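PDB 5K8R: protocadherin gamma-B3 from Homo sapiens, which probably mediates calcium-dependent cell adhesion and may help establish and maintain specific neuronal connections in the brain. Local coordinates for residues A291-G294 with G295-A299. Residues are numbered along the deposited sequence; the frame is centred on the assembly and turned at random.
Sequences AKDG and GHHTA. With CA (calcium ion), chain H.
Asp293 and His297 meet through the carboxylate of Asp293, whose two oxygens do different work. OD1 turns back into the hairpin loop and takes a weak, bent hydrogen bond from His297 N (2.5 Å, 129° at the hydrogen), a length made doubtful by being so short at so poor an angle, while OD2 binds a calcium ion at 2.7 Å. A chi1 of 58° tucks CG over the backbone, flanked by N and C, which brings the carboxylate alongside the His297 side chain; its plane stands 37° from that of the imidazole, and Asp293 OD2 lies 3.2 Å from His297 CB. The calcium bond on OD2 probably does most to hold the carboxylate's orientation, since the OD1 contact is weak.

Backbone bonds close the hairpin. Ala291 and Ala299 form an antiparallel hydrogen-bonded pair, N to O 2.9 Å in both directions, and Asp293 N adds a longer bond to His297 O. Asp293 to His296 make a type I beta turn, in which His296 N reaches Asp293 O at 3.3 Å from well above the carbonyl plane rather than on a lone pair.

Among the side chains, Lys292 and Thr298 run side by side at the non-hydrogen-bonded pair, Lys292 CG 3.8 Å from Thr298 CG2. Gly294 O lies over one face of the His296 ring, nearer its ND1-CE1 side.

Within the third cadherin repeat this turn joins strands 284-292 and 298-308 at the end facing the second repeat. Asn206, Asn208, Asp238, Asp240 and Asn244 complete the calcium site, one of the inter-repeat sites characteristic of cadherins. His296 packs on Ala203 of the second subunit, Ala291 and Ala299 both touch Phe212 of strand 211-212, and Lys292 hydrogen-bonds through its backbone to Ile248 of strand 248-252.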
loop_
_atom_site.group_PDB
_atom_site.type_symbol
_atom_site.label_atom_id
_atom_site.label_comp_id
_atom_site.label_asym_id
_atom_site.label_seq_id
_atom_site.Cartn_x
_atom_site.Cartn_y
_atom_site.Cartn_z
ATOM N N ALA A 291 -2.082 -17.332 -8.465
ATOM C CA ALA A 291 -1.104 -16.254 -8.429
ATOM C C ALA A 291 -1.699 -15.073 -7.676
ATOM O O ALA A 291 -2.809 -14.627 -7.991
ATOM C CB ALA A 291 -0.693 -15.828 -9.840
ATOM N N LYS A 292 -0.966 -14.575 -6.683
ATOM C CA LYS A 292 -1.405 -13.451 -5.869
ATOM C C LYS A 292 -0.393 -12.317 -5.954
ATOM O O LYS A 292 0.789 -12.539 -6.231
ATOM C CB LYS A 292 -1.594 -13.861 -4.402
ATOM C CG LYS A 292 -2.672 -14.905 -4.173
ATOM C CD LYS A 292 -2.702 -15.348 -2.719
ATOM C CE LYS A 292 -2.903 -14.165 -1.784
ATOM N NZ LYS A 292 -2.885 -14.580 -0.353
ATOM N N ASP A 293 -0.864 -11.097 -5.714
ATOM C CA ASP A 293 0.004 -9.932 -5.663
ATOM C C ASP A 293 0.005 -9.348 -4.250
ATOM O O ASP A 293 -0.516 -9.951 -3.302
ATOM C CB ASP A 293 -0.414 -8.898 -6.718
ATOM C CG ASP A 293 -1.855 -8.435 -6.564
ATOM O OD1 ASP A 293 -2.517 -8.814 -5.575
ATOM O OD2 ASP A 293 -2.321 -7.673 -7.439
ATOM N N GLY A 294 0.601 -8.161 -4.108
ATOM C CA GLY A 294 0.672 -7.533 -2.798
ATOM C C GLY A 294 -0.681 -7.080 -2.283
ATOM O O GLY A 294 -0.950 -7.152 -1.080
ATOM N N GLY A 295 -1.546 -6.610 -3.176
ATOM C CA GLY A 295 -2.891 -6.206 -2.828
ATOM C C GLY A 295 -3.902 -7.331 -2.786
ATOM O O GLY A 295 -5.108 -7.062 -2.758
ATOM N N HIS A 296 -3.443 -8.583 -2.795
ATOM C CA HIS A 296 -4.274 -9.776 -2.668
ATOM C C HIS A 296 -5.212 -9.984 -3.853
ATOM O O HIS A 296 -6.227 -10.676 -3.723
ATOM C CB HIS A 296 -5.073 -9.759 -1.359
ATOM C CG HIS A 296 -4.223 -9.584 -0.140
ATOM N ND1 HIS A 296 -4.027 -8.359 0.462
ATOM C CD2 HIS A 296 -3.502 -10.475 0.581
ATOM C CE1 HIS A 296 -3.231 -8.505 1.506
ATOM N NE2 HIS A 296 -2.898 -9.780 1.599
ATOM N N HIS A 297 -4.901 -9.404 -5.009
ATOM C CA HIS A 297 -5.581 -9.794 -6.236
ATOM C C HIS A 297 -5.128 -11.188 -6.646
ATOM O O HIS A 297 -3.949 -11.533 -6.531
ATOM C CB HIS A 297 -5.295 -8.795 -7.358
ATOM C CG HIS A 297 -6.234 -7.630 -7.388
ATOM N ND1 HIS A 297 -7.526 -7.703 -6.914
ATOM C CD2 HIS A 297 -6.071 -6.364 -7.840
ATOM C CE1 HIS A 297 -8.118 -6.532 -7.072
ATOM N NE2 HIS A 297 -7.256 -5.702 -7.632
ATOM N N THR A 298 -6.069 -11.994 -7.127
ATOM C CA THR A 298 -5.810 -13.396 -7.413
ATOM C C THR A 298 -6.094 -13.715 -8.875
ATOM O O THR A 298 -6.939 -13.086 -9.519
ATOM C CB THR A 298 -6.655 -14.308 -6.517
ATOM O OG1 THR A 298 -8.040 -13.967 -6.655
ATOM C CG2 THR A 298 -6.242 -14.156 -5.061
ATOM N N ALA A 299 -5.364 -14.703 -9.390
ATOM C CA ALA A 299 -5.608 -15.271 -10.707
ATOM C C ALA A 299 -5.420 -16.777 -10.615
ATOM O O ALA A 299 -4.641 -17.267 -9.794
ATOM C CB ALA A 299 -4.677 -14.679 -11.771
HETATM CA CA CA H . -1.449 -5.801 -9.181
#